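Local coordinates for ancestral D-type dye decolorizing peroxidase (Geotrichum candidum, PDB 7ANV), which probably uses its haem iron and hydrogen peroxide to oxidise dyes and other substrates, as other dye-decolorizing peroxidases do, at residues Lys253-Val258 and Ile370-Glu375; Phe264-Pro269 and Glu382-Lys387; Pro378-Ser383 and His388-Leu393. All blocks are in the same frame, centred on the assembly; numbering follows the deposited sequence.

Interaction 1: Lys253-Val258 and Ile370-Glu375; sequences KLQQLV and IPYGPE. With HEM (protoporphyrin IX containing Fe), chain B.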
loop_
_atom_site.group_PDB
_atom_site.type_symbol
_atom_site.label_atom_id
_atom_site.label_comp_id
_atom_site.label_asym_id
_atom_site.label_seq_id
_atom_site.Cartn_x
_atom_site.Cartn_y
_atom_site.Cartn_z
ATOM N N LYS A 253 -0.085 4.942 7.957
ATOM C CA LYS A 253 0.553 4.186 9.051
ATOM C C LYS A 253 -0.478 3.210 9.610
ATOM O O LYS A 253 -1.492 3.661 10.187
ATOM C CB LYS A 253 1.102 5.124 10.125
ATOM C CG LYS A 253 1.796 4.368 11.235
ATOM C CD LYS A 253 2.264 5.215 12.406
ATOM C CE LYS A 253 2.706 4.286 13.516
ATOM N NZ LYS A 253 3.117 4.999 14.750
ATOM N N LEU A 254 -0.279 1.917 9.381
ATOM C CA LEU A 254 -1.261 0.871 9.749
ATOM C C LEU A 254 -0.602 -0.020 10.816
ATOM O O LEU A 254 0.248 -0.876 10.492
ATOM C CB LEU A 254 -1.677 0.050 8.533
ATOM C CG LEU A 254 -2.266 0.881 7.413
ATOM C CD1 LEU A 254 -2.606 -0.000 6.207
ATOM C CD2 LEU A 254 -3.484 1.668 7.900
ATOM N N GLN A 255 -1.007 0.199 12.058
ATOM C CA GLN A 255 -0.513 -0.617 13.190
ATOM C C GLN A 255 -1.070 -2.042 13.067
ATOM O O GLN A 255 -2.277 -2.180 12.775
ATOM C CB GLN A 255 -0.958 0.019 14.494
ATOM C CG GLN A 255 -0.433 -0.769 15.675
ATOM C CD GLN A 255 -0.947 -0.264 16.988
ATOM O OE1 GLN A 255 -1.733 0.680 17.051
ATOM N NE2 GLN A 255 -0.509 -0.921 18.058
ATOM N N GLN A 256 -0.258 -3.073 13.311
ATOM C CA GLN A 256 -0.707 -4.480 13.261
ATOM C C GLN A 256 -0.645 -5.105 14.651
ATOM O O GLN A 256 0.330 -4.883 15.362
ATOM C CB GLN A 256 0.120 -5.262 12.248
ATOM C CG GLN A 256 -0.202 -4.831 10.824
ATOM C CD GLN A 256 0.730 -5.454 9.828
ATOM O OE1 GLN A 256 1.680 -4.844 9.339
ATOM N NE2 GLN A 256 0.438 -6.696 9.501
ATOM N N LEU A 257 -1.693 -5.853 14.998
ATOM C CA LEU A 257 -1.817 -6.550 16.301
ATOM C C LEU A 257 -1.578 -8.036 16.015
ATOM O O LEU A 257 -2.532 -8.781 15.705
ATOM C CB LEU A 257 -3.218 -6.287 16.859
ATOM C CG LEU A 257 -3.555 -4.815 17.089
ATOM C CD1 LEU A 257 -4.951 -4.710 17.706
ATOM C CD2 LEU A 257 -2.525 -4.126 17.945
ATOM N N VAL A 258 -0.299 -8.424 16.008
ATOM C CA VAL A 258 0.145 -9.739 15.483
ATOM C C VAL A 258 -0.287 -10.869 16.414
ATOM O O VAL A 258 -0.952 -11.826 15.982
ATOM C CB VAL A 258 1.645 -9.701 15.135
ATOM C CG1 VAL A 258 2.141 -11.045 14.640
ATOM C CG2 VAL A 258 1.880 -8.638 14.065
ATOM N N ILE A 370 6.518 -0.577 3.460
ATOM C CA ILE A 370 7.583 -1.296 4.198
ATOM C C ILE A 370 7.035 -1.554 5.592
ATOM O O ILE A 370 6.348 -0.702 6.147
ATOM C CB ILE A 370 8.893 -0.483 4.205
ATOM C CG1 ILE A 370 10.049 -1.278 4.780
ATOM C CG2 ILE A 370 8.693 0.854 4.886
ATOM C CD1 ILE A 370 11.397 -0.638 4.580
ATOM N N PRO A 371 7.319 -2.729 6.194
ATOM C CA PRO A 371 6.986 -2.933 7.589
ATOM C C PRO A 371 7.707 -1.922 8.499
ATOM O O PRO A 371 8.762 -1.396 8.117
ATOM C CB PRO A 371 7.499 -4.359 7.849
ATOM C CG PRO A 371 7.462 -5.008 6.516
ATOM C CD PRO A 371 7.876 -3.919 5.557
ATOM N N TYR A 372 7.166 -1.708 9.693
ATOM C CA TYR A 372 7.863 -0.955 10.752
ATOM C C TYR A 372 7.741 -1.696 12.071
ATOM O O TYR A 372 6.803 -2.469 12.317
ATOM C CB TYR A 372 7.318 0.464 10.882
ATOM C CG TYR A 372 5.978 0.571 11.552
ATOM C CD1 TYR A 372 4.784 0.525 10.834
ATOM C CD2 TYR A 372 5.904 0.764 12.924
ATOM C CE1 TYR A 372 3.554 0.657 11.477
ATOM C CE2 TYR A 372 4.690 0.914 13.573
ATOM C CZ TYR A 372 3.504 0.841 12.852
ATOM O OH TYR A 372 2.316 1.018 13.510
ATOM N N GLY A 373 8.700 -1.392 12.930
ATOM C CA GLY A 373 8.657 -1.827 14.332
ATOM C C GLY A 373 9.416 -3.123 14.544
ATOM O O GLY A 373 9.845 -3.815 13.617
ATOM N N PRO A 374 9.582 -3.485 15.826
ATOM C CA PRO A 374 10.344 -4.659 16.188
ATOM C C PRO A 374 9.525 -5.927 15.929
ATOM O O PRO A 374 8.279 -5.866 15.792
ATOM C CB PRO A 374 10.577 -4.455 17.692
ATOM C CG PRO A 374 9.340 -3.717 18.131
ATOM C CD PRO A 374 9.061 -2.762 16.991
ATOM N N GLU A 375 10.241 -7.036 15.865
ATOM C CA GLU A 375 9.662 -8.391 15.875
ATOM C C GLU A 375 8.904 -8.623 17.179
ATOM O O GLU A 375 9.196 -7.953 18.168
ATOM C CB GLU A 375 10.723 -9.463 15.688
ATOM C CG GLU A 375 11.394 -9.384 14.336
ATOM C CD GLU A 375 10.416 -9.702 13.228
ATOM O OE1 GLU A 375 10.017 -10.887 13.144
ATOM O OE2 GLU A 375 10.000 -8.759 12.520
HETATM C CHA HEM B . -1.727 -7.506 -1.571
HETATM C CHB HEM B . -1.077 -7.528 3.230
HETATM C CHC HEM B . -3.050 -3.044 3.474
HETATM C CHD HEM B . -4.027 -3.274 -1.267
HETATM C C1A HEM B . -1.374 -7.877 -0.286
HETATM C C2A HEM B . -0.735 -9.094 0.056
HETATM C C3A HEM B . -0.566 -9.116 1.404
HETATM C C4A HEM B . -1.076 -7.887 1.906
HETATM C CMA HEM B . 0.093 -10.207 2.233
HETATM C CAA HEM B . -0.373 -10.230 -0.895
HETATM C CBA HEM B . 0.889 -10.019 -1.712
HETATM C CGA HEM B . 0.642 -9.647 -3.146
HETATM O O1A HEM B . -0.269 -10.107 -3.860
HETATM O O2A HEM B . 1.400 -8.875 -3.640
HETATM C C1B HEM B . -1.564 -6.293 3.700
HETATM C C2B HEM B . -1.488 -5.879 5.068
HETATM C C3B HEM B . -2.013 -4.623 5.155
HETATM C C4B HEM B . -2.427 -4.257 3.772
HETATM C CMB HEM B . -0.936 -6.679 6.216
HETATM C CAB HEM B . -2.144 -3.704 6.309
HETATM C CBB HEM B . -1.394 -3.758 7.438
HETATM C C1C HEM B . -3.524 -2.713 2.195
HETATM C C2C HEM B . -4.249 -1.562 1.851
HETATM C C3C HEM B . -4.547 -1.664 0.504
HETATM C C4C HEM B . -3.980 -2.879 0.036
HETATM C CMC HEM B . -4.622 -0.438 2.806
HETATM C CAC HEM B . -5.300 -0.772 -0.382
HETATM C CBC HEM B . -6.204 0.087 0.065
HETATM C C1D HEM B . -3.407 -4.440 -1.717
HETATM C C2D HEM B . -3.405 -4.764 -3.153
HETATM C C3D HEM B . -2.776 -5.957 -3.224
HETATM C C4D HEM B . -2.405 -6.337 -1.843
HETATM C CMD HEM B . -3.960 -3.988 -4.343
HETATM C CAD HEM B . -2.495 -6.748 -4.483
HETATM C CBD HEM B . -3.690 -7.606 -4.932
HETATM C CGD HEM B . -3.429 -8.267 -6.254
HETATM O O1D HEM B . -3.709 -9.490 -6.324
HETATM O O2D HEM B . -3.004 -7.621 -7.246
HETATM N NA HEM B . -1.575 -7.127 0.866
HETATM N NB HEM B . -2.105 -5.299 2.978
HETATM N NC HEM B . -3.403 -3.536 1.096
HETATM N ND HEM B . -2.843 -5.406 -0.953
HETATM FE FE HEM B . -2.525 -5.399 0.949
#
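Y372 turns its ring toward strand 247-256 with CG between the backbone N and the carbonyl carbon (chi1 75°). K253 answers with CG anti to its own N (chi1 -178°) and an extended chain that runs past the ring at about a right angle. Its methylene CE comes nearest, 3.3 Å from OH of Y372 and 3.6 Å from CZ of that ring. The approach to the ring is oblique. Nearer the root of the lysine, CG lies 4.1 Å from CE1 of Y372. Q255 packs on the hydroxyl with its backbone: Q255 CA lies 3.3 Å from Y372 OH. The side-chain amide of Q255 leads away, and its OE1 is hydrogen-bonded to R469.

The two strands are not neighbours. In the antiparallel sheet of one of the two ferredoxin-like domains expected of this family, strand 391-398 runs between 247-256 and 366-372. The two segments therefore point broadly the same way, with axes 8.8 Å apart and 56° between directions. The tyrosine spans that gap over the middle strand, packing on L393. The polar ends find partners in the loop before that strand and beyond: Y372 OH is hydrogen-bonded to D389, and K253 NZ makes salt bridges to D389 and D132. One aspartate thus links the phenol and the ammonium.

Alternation along strand 247-256 sends L254 and Q256 to the haem instead. L254 CD1 packs 3.7 Å from the vinyl carbon CAB of the haem. Q256 NE2 lies 3.6 Å from the haem methyl CMB and is hydrogen-bonded to E193.

Interaction 2: Phe264-Pro269 and Glu382-Lys387; sequences FLEENP and ESKKTK. With SO4 (sulfate ion), chain G.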
loop_
_atom_site.group_PDB
_atom_site.type_symbol
_atom_site.label_atom_id
_atom_site.label_comp_id
_atom_site.label_asym_id
_atom_site.label_seq_id
_atom_site.Cartn_x
_atom_site.Cartn_y
_atom_site.Cartn_z
ATOM N N PHE A 264 -6.733 -15.252 16.889
ATOM C CA PHE A 264 -7.943 -15.476 16.079
ATOM C C PHE A 264 -7.782 -16.741 15.217
ATOM O O PHE A 264 -8.719 -17.576 15.143
ATOM C CB PHE A 264 -8.216 -14.216 15.274
ATOM C CG PHE A 264 -9.486 -14.337 14.491
ATOM C CD1 PHE A 264 -10.701 -14.320 15.148
ATOM C CD2 PHE A 264 -9.455 -14.597 13.143
ATOM C CE1 PHE A 264 -11.874 -14.470 14.433
ATOM C CE2 PHE A 264 -10.627 -14.702 12.425
ATOM C CZ PHE A 264 -11.833 -14.661 13.079
ATOM N N LEU A 265 -6.648 -16.888 14.519
ATOM C CA LEU A 265 -6.439 -18.097 13.686
ATOM C C LEU A 265 -6.479 -19.322 14.611
ATOM O O LEU A 265 -7.115 -20.310 14.268
ATOM C CB LEU A 265 -5.102 -18.011 12.946
ATOM C CG LEU A 265 -4.953 -16.853 11.958
ATOM C CD1 LEU A 265 -3.650 -17.007 11.218
ATOM C CD2 LEU A 265 -6.101 -16.765 10.977
ATOM N N GLU A 266 -5.793 -19.250 15.745
ATOM C CA GLU A 266 -5.625 -20.390 16.688
ATOM C C GLU A 266 -7.001 -20.826 17.183
ATOM O O GLU A 266 -7.251 -22.043 17.313
ATOM C CB GLU A 266 -4.718 -19.984 17.866
ATOM C CG GLU A 266 -3.250 -19.795 17.465
ATOM C CD GLU A 266 -2.313 -18.954 18.353
ATOM O OE1 GLU A 266 -2.774 -18.265 19.323
ATOM O OE2 GLU A 266 -1.086 -18.956 18.060
ATOM N N GLU A 267 -7.894 -19.876 17.443
ATOM C CA GLU A 267 -9.240 -20.181 18.013
ATOM C C GLU A 267 -10.226 -20.641 16.926
ATOM O O GLU A 267 -11.329 -21.088 17.274
ATOM C CB GLU A 267 -9.758 -18.953 18.758
ATOM C CG GLU A 267 -8.983 -18.703 20.042
ATOM C CD GLU A 267 -9.381 -17.447 20.810
ATOM O OE1 GLU A 267 -10.045 -16.561 20.225
ATOM O OE2 GLU A 267 -8.972 -17.330 21.961
ATOM N N ASN A 268 -9.884 -20.516 15.646
ATOM C CA ASN A 268 -10.878 -20.709 14.562
ATOM C C ASN A 268 -10.366 -21.647 13.482
ATOM O O ASN A 268 -10.572 -21.375 12.286
ATOM C CB ASN A 268 -11.266 -19.359 13.973
ATOM C CG ASN A 268 -12.112 -18.575 14.954
ATOM O OD1 ASN A 268 -13.284 -18.885 15.146
ATOM N ND2 ASN A 268 -11.511 -17.617 15.630
ATOM N N PRO A 269 -9.737 -22.784 13.821
ATOM C CA PRO A 269 -9.236 -23.674 12.763
ATOM C C PRO A 269 -10.400 -24.198 11.904
ATOM O O PRO A 269 -11.468 -24.575 12.449
ATOM C CB PRO A 269 -8.595 -24.825 13.553
ATOM C CG PRO A 269 -9.388 -24.837 14.858
ATOM C CD PRO A 269 -9.573 -23.359 15.172
ATOM N N GLU A 382 3.696 -15.216 23.932
ATOM C CA GLU A 382 3.201 -16.201 24.930
ATOM C C GLU A 382 1.947 -15.651 25.607
ATOM O O GLU A 382 1.037 -16.466 25.870
ATOM C CB GLU A 382 4.303 -16.571 25.917
ATOM C CG GLU A 382 5.518 -17.221 25.270
ATOM C CD GLU A 382 5.281 -18.525 24.515
ATOM O OE1 GLU A 382 4.205 -19.118 24.655
ATOM O OE2 GLU A 382 6.206 -18.961 23.785
ATOM N N SER A 383 1.883 -14.336 25.853
ATOM C CA SER A 383 0.738 -13.641 26.501
ATOM C C SER A 383 -0.396 -13.422 25.490
ATOM O O SER A 383 -1.541 -13.198 25.939
ATOM C CB SER A 383 1.176 -12.346 27.160
ATOM O OG SER A 383 1.343 -11.302 26.199
ATOM N N LYS A 384 -0.087 -13.485 24.189
ATOM C CA LYS A 384 -1.019 -13.260 23.056
ATOM C C LYS A 384 -1.505 -11.815 23.060
ATOM O O LYS A 384 -2.663 -11.557 22.685
ATOM C CB LYS A 384 -2.206 -14.236 23.105
ATOM C CG LYS A 384 -1.820 -15.697 23.226
ATOM C CD LYS A 384 -3.025 -16.596 23.119
ATOM C CE LYS A 384 -2.728 -18.044 23.432
ATOM N NZ LYS A 384 -1.826 -18.666 22.432
ATOM N N LYS A 385 -0.658 -10.870 23.445
ATOM C CA LYS A 385 -1.090 -9.462 23.518
ATOM C C LYS A 385 0.034 -8.568 22.983
ATOM O O LYS A 385 1.202 -8.784 23.394
ATOM C CB LYS A 385 -1.469 -9.106 24.961
ATOM C CG LYS A 385 -1.856 -7.644 25.124
ATOM C CD LYS A 385 -2.217 -7.204 26.540
ATOM C CE LYS A 385 -2.404 -5.698 26.614
ATOM N NZ LYS A 385 -3.081 -5.287 27.871
ATOM N N THR A 386 -0.320 -7.600 22.132
ATOM C CA THR A 386 0.586 -6.563 21.594
ATOM C C THR A 386 1.049 -5.651 22.741
ATOM O O THR A 386 0.170 -5.128 23.493
ATOM C CB THR A 386 -0.082 -5.731 20.502
ATOM O OG1 THR A 386 -0.233 -6.632 19.409
ATOM C CG2 THR A 386 0.724 -4.534 20.063
ATOM N N LYS A 387 2.360 -5.473 22.850
ATOM C CA LYS A 387 2.987 -4.467 23.741
ATOM C C LYS A 387 3.689 -3.377 22.922
ATOM O O LYS A 387 3.801 -2.264 23.427
ATOM C CB LYS A 387 3.887 -5.192 24.745
ATOM C CG LYS A 387 3.154 -6.191 25.627
ATOM C CD LYS A 387 4.054 -6.929 26.643
ATOM C CE LYS A 387 4.420 -6.111 27.866
ATOM N NZ LYS A 387 4.695 -7.007 29.022
HETATM S S SO4 G . 8.294 -7.221 26.237
HETATM O O1 SO4 G . 7.355 -7.479 25.161
HETATM O O2 SO4 G . 9.419 -8.117 26.120
HETATM O O3 SO4 G . 8.774 -5.854 26.155
HETATM O O4 SO4 G . 7.611 -7.420 27.495
#
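K384 reaches across to E266 with a long side chain, and its ammonium is the group that bonds. CB points toward helix 258-267. At chi1 -52°, CG stands anti to the carbonyl carbon, and the chain then runs straight on. CB and CG meet nothing of the other segment. CD is the first atom to come close, 4.2 Å from OE1 of E266. CE is hardly nearer, at 4.1 Å from the same E266 OE1. A bend at the last torsion (chi4 -66°) then carries NZ to 3.3 Å from E266 OE1. This is a salt bridge and a rather long hydrogen bond. The ammonium comes from above the carboxylate plane, 46° out of it. E266 extends from the opposite direction. Both side chains are exposed, and a crystal neighbour touches K384.

K384 stands where helix 378-383 ends in a Schellman motif. It is the C-prime residue, with positive phi. K385 N bonds back to E380 O, and K384 N to K381 O. The bridge thus ties this helix end to helix 258-267 at the protein surface. T386 adds a second tie, through OG1 to E260 on the same helix.

Past the carboxyl end of helix 258-267, N268 folds back. Its ND2 donates to F264 O at 2.8 Å, on a lone pair in the carbonyl plane. The same ND2 sits 3.3 Å above the plane of the F264 ring, offset toward its rim. K387, bent at its third torsion, makes a weak bond from NZ to O4 of a sulfate.

Interaction 3: Pro378-Ser383 and His388-Leu393; sequences PEEKES and HDRGLL. With HEM (protoporphyrin IX containing Fe), chain B; SO4 (sulfate ion), chain D; SO4 (sulfate ion), chain G.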
loop_
_atom_site.group_PDB
_atom_site.type_symbol
_atom_site.label_atom_id
_atom_site.label_comp_id
_atom_site.label_asym_id
_atom_site.label_seq_id
_atom_site.Cartn_x
_atom_site.Cartn_y
_atom_site.Cartn_z
ATOM N N PRO A 378 9.042 -12.664 22.895
ATOM C CA PRO A 378 8.512 -13.835 23.588
ATOM C C PRO A 378 7.295 -13.475 24.466
ATOM O O PRO A 378 6.302 -14.211 24.420
ATOM C CB PRO A 378 9.720 -14.345 24.371
ATOM C CG PRO A 378 10.896 -13.937 23.519
ATOM C CD PRO A 378 10.509 -12.583 22.943
ATOM N N GLU A 379 7.353 -12.373 25.229
ATOM C CA GLU A 379 6.227 -12.031 26.139
ATOM C C GLU A 379 4.952 -11.771 25.342
ATOM O O GLU A 379 3.885 -12.245 25.771
ATOM C CB GLU A 379 6.482 -10.829 27.043
ATOM C CG GLU A 379 5.320 -10.586 28.016
ATOM C CD GLU A 379 4.891 -11.724 28.950
ATOM O OE1 GLU A 379 5.691 -12.681 29.204
ATOM O OE2 GLU A 379 3.733 -11.650 29.461
ATOM N N GLU A 380 5.047 -11.003 24.256
ATOM C CA GLU A 380 3.871 -10.713 23.398
ATOM C C GLU A 380 3.326 -12.041 22.877
ATOM O O GLU A 380 2.082 -12.228 22.874
ATOM C CB GLU A 380 4.253 -9.807 22.225
ATOM C CG GLU A 380 4.428 -8.360 22.624
ATOM C CD GLU A 380 4.905 -7.475 21.483
ATOM O OE1 GLU A 380 6.004 -7.742 20.913
ATOM O OE2 GLU A 380 4.191 -6.520 21.176
ATOM N N LYS A 381 4.225 -12.893 22.379
ATOM C CA LYS A 381 3.829 -14.167 21.731
ATOM C C LYS A 381 3.094 -15.026 22.763
ATOM O O LYS A 381 1.989 -15.510 22.461
ATOM C CB LYS A 381 5.067 -14.875 21.183
ATOM C CG LYS A 381 4.785 -16.190 20.477
ATOM C CD LYS A 381 6.027 -16.928 20.047
ATOM C CE LYS A 381 5.621 -18.225 19.369
ATOM N NZ LYS A 381 6.769 -19.128 19.122
ATOM N N GLU A 382 3.696 -15.216 23.932
ATOM C CA GLU A 382 3.201 -16.201 24.930
ATOM C C GLU A 382 1.947 -15.651 25.607
ATOM O O GLU A 382 1.037 -16.466 25.870
ATOM C CB GLU A 382 4.303 -16.571 25.917
ATOM C CG GLU A 382 5.518 -17.221 25.270
ATOM C CD GLU A 382 5.281 -18.525 24.515
ATOM O OE1 GLU A 382 4.205 -19.118 24.655
ATOM O OE2 GLU A 382 6.206 -18.961 23.785
ATOM N N SER A 383 1.883 -14.336 25.853
ATOM C CA SER A 383 0.738 -13.641 26.501
ATOM C C SER A 383 -0.396 -13.422 25.490
ATOM O O SER A 383 -1.541 -13.198 25.939
ATOM C CB SER A 383 1.176 -12.346 27.160
ATOM O OG SER A 383 1.343 -11.302 26.199
ATOM N N HIS A 388 4.127 -3.643 21.690
ATOM C CA HIS A 388 5.026 -2.747 20.932
ATOM C C HIS A 388 4.340 -2.313 19.637
ATOM O O HIS A 388 3.553 -3.111 19.087
ATOM C CB HIS A 388 6.366 -3.436 20.696
ATOM C CG HIS A 388 7.026 -3.784 21.983
ATOM N ND1 HIS A 388 7.481 -2.812 22.832
ATOM C CD2 HIS A 388 7.213 -4.969 22.609
ATOM C CE1 HIS A 388 7.954 -3.387 23.932
ATOM N NE2 HIS A 388 7.817 -4.705 23.808
ATOM N N ASP A 389 4.622 -1.090 19.198
ATOM C CA ASP A 389 4.055 -0.526 17.944
ATOM C C ASP A 389 4.811 -1.167 16.777
ATOM O O ASP A 389 6.057 -1.043 16.732
ATOM C CB ASP A 389 4.174 0.999 17.948
ATOM C CG ASP A 389 3.442 1.715 16.827
ATOM O OD1 ASP A 389 2.553 1.087 16.194
ATOM O OD2 ASP A 389 3.822 2.895 16.561
ATOM N N ARG A 390 4.076 -1.825 15.894
ATOM C CA ARG A 390 4.626 -2.435 14.660
ATOM C C ARG A 390 3.501 -2.472 13.645
ATOM O O ARG A 390 2.327 -2.383 14.045
ATOM C CB ARG A 390 5.145 -3.848 14.903
ATOM C CG ARG A 390 4.080 -4.840 15.351
ATOM C CD ARG A 390 4.613 -6.261 15.419
ATOM N NE ARG A 390 5.655 -6.343 16.433
ATOM C CZ ARG A 390 5.468 -6.424 17.738
ATOM N NH1 ARG A 390 4.246 -6.404 18.240
ATOM N NH2 ARG A 390 6.517 -6.440 18.549
ATOM N N GLY A 391 3.857 -2.561 12.385
ATOM C CA GLY A 391 2.835 -2.658 11.324
ATOM C C GLY A 391 3.430 -2.365 9.980
ATOM O O GLY A 391 4.541 -2.841 9.672
ATOM N N LEU A 392 2.627 -1.724 9.151
ATOM C CA LEU A 392 2.954 -1.438 7.748
ATOM C C LEU A 392 2.919 0.067 7.540
ATOM O O LEU A 392 1.916 0.703 7.909
ATOM C CB LEU A 392 1.922 -2.141 6.864
ATOM C CG LEU A 392 2.212 -2.023 5.364
ATOM C CD1 LEU A 392 3.507 -2.721 4.972
ATOM C CD2 LEU A 392 1.040 -2.589 4.580
ATOM N N LEU A 393 3.968 0.594 6.949
ATOM C CA LEU A 393 3.968 1.941 6.337
ATOM C C LEU A 393 3.484 1.698 4.923
ATOM O O LEU A 393 4.275 1.273 4.014
ATOM C CB LEU A 393 5.344 2.592 6.414
ATOM C CG LEU A 393 5.929 2.611 7.839
ATOM C CD1 LEU A 393 7.287 3.284 7.830
ATOM C CD2 LEU A 393 4.977 3.298 8.834
HETATM C CHA HEM B . -1.727 -7.506 -1.571
HETATM C CHB HEM B . -1.077 -7.528 3.230
HETATM C CHC HEM B . -3.050 -3.044 3.474
HETATM C CHD HEM B . -4.027 -3.274 -1.267
HETATM C C1A HEM B . -1.374 -7.877 -0.286
HETATM C C2A HEM B . -0.735 -9.094 0.056
HETATM C C3A HEM B . -0.566 -9.116 1.404
HETATM C C4A HEM B . -1.076 -7.887 1.906
HETATM C CMA HEM B . 0.093 -10.207 2.233
HETATM C CAA HEM B . -0.373 -10.230 -0.895
HETATM C CBA HEM B . 0.889 -10.019 -1.712
HETATM C CGA HEM B . 0.642 -9.647 -3.146
HETATM O O1A HEM B . -0.269 -10.107 -3.860
HETATM O O2A HEM B . 1.400 -8.875 -3.640
HETATM C C1B HEM B . -1.564 -6.293 3.700
HETATM C C2B HEM B . -1.488 -5.879 5.068
HETATM C C3B HEM B . -2.013 -4.623 5.155
HETATM C C4B HEM B . -2.427 -4.257 3.772
HETATM C CMB HEM B . -0.936 -6.679 6.216
HETATM C CAB HEM B . -2.144 -3.704 6.309
HETATM C CBB HEM B . -1.394 -3.758 7.438
HETATM C C1C HEM B . -3.524 -2.713 2.195
HETATM C C2C HEM B . -4.249 -1.562 1.851
HETATM C C3C HEM B . -4.547 -1.664 0.504
HETATM C C4C HEM B . -3.980 -2.879 0.036
HETATM C CMC HEM B . -4.622 -0.438 2.806
HETATM C CAC HEM B . -5.300 -0.772 -0.382
HETATM C CBC HEM B . -6.204 0.087 0.065
HETATM C C1D HEM B . -3.407 -4.440 -1.717
HETATM C C2D HEM B . -3.405 -4.764 -3.153
HETATM C C3D HEM B . -2.776 -5.957 -3.224
HETATM C C4D HEM B . -2.405 -6.337 -1.843
HETATM C CMD HEM B . -3.960 -3.988 -4.343
HETATM C CAD HEM B . -2.495 -6.748 -4.483
HETATM C CBD HEM B . -3.690 -7.606 -4.932
HETATM C CGD HEM B . -3.429 -8.267 -6.254
HETATM O O1D HEM B . -3.709 -9.490 -6.324
HETATM O O2D HEM B . -3.004 -7.621 -7.246
HETATM N NA HEM B . -1.575 -7.127 0.866
HETATM N NB HEM B . -2.105 -5.299 2.978
HETATM N NC HEM B . -3.403 -3.536 1.096
HETATM N ND HEM B . -2.843 -5.406 -0.953
HETATM FE FE HEM B . -2.525 -5.399 0.949
HETATM S S SO4 D . 7.293 0.501 21.453
HETATM O O1 SO4 D . 8.081 -0.237 20.500
HETATM O O2 SO4 D . 5.963 0.727 20.953
HETATM O O3 SO4 D . 7.223 -0.226 22.705
HETATM O O4 SO4 D . 7.912 1.783 21.679
HETATM S S SO4 G . 8.294 -7.221 26.237
HETATM O O1 SO4 G . 7.355 -7.479 25.161
HETATM O O2 SO4 G . 9.419 -8.117 26.120
HETATM O O3 SO4 G . 8.774 -5.854 26.155
HETATM O O4 SO4 G . 7.611 -7.420 27.495
#
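E380 and R390 come from opposite directions into an end-on salt bridge, NH1 and NH2 taking one carboxylate oxygen each. R390 CG lies between the backbone N and the carbonyl carbon (chi1 62°), and a bend at the third torsion brings both nitrogens to E380. R390 NH2 bonds to E380 OE1 at 2.7 Å, on the syn lone pair. R390 NH1 reaches E380 OE2 at 2.9 Å with a nearly straight N-H (170°), from above the carboxylate plane. The two flat groups are turned 52° apart. The backbone N of H388 binds E380 OE2, at 2.9 Å and from the other face. The H388 ring presents its edge to the same carboxylate, with CD2 3.5 Å from E380 OE1.

Further out, T377 N and K387 N donate to this carboxylate, while R390 NE is held by P374 O. Helix 378-383 lies in the connection between antiparallel strands 366-372 and 391-398, and the buried E380 carboxylate pins it to the segment leading into the second. With an alanine here, the R390 guanidinium would probably lose its counter-charge and the H388 amide its acceptor.

Both ring nitrogens of H388 bond to sulfates, probably from the crystallisation liquor: ND1 to O3 of the chain D sulfate (2.6 Å), NE2 to O3 of the chain G sulfate (2.8 Å), consistent with a protonated ring. L392 lines the haem and oxygen pockets.

From the N terminus, strand 247-256 comes first and helix 258-267 follows it directly. Interaction 1 closes a loop of 111 residues when the chain returns at 370-375. Interaction 2 opens inside that loop, at 264-269, and closes beyond it at 382-387, so the two cross. L257 packs against T386 where they meet. Interaction 3 opens only after interaction 1 has closed, and its own loop has four residues. It overlaps interaction 2 through E382 and S383. Interaction 1 joins two strands that flank 391-398. Interaction 3 fixes helix 378-383 to the segment that leads into that middle strand, and interaction 2 fixes the same helix's end to helix 258-267.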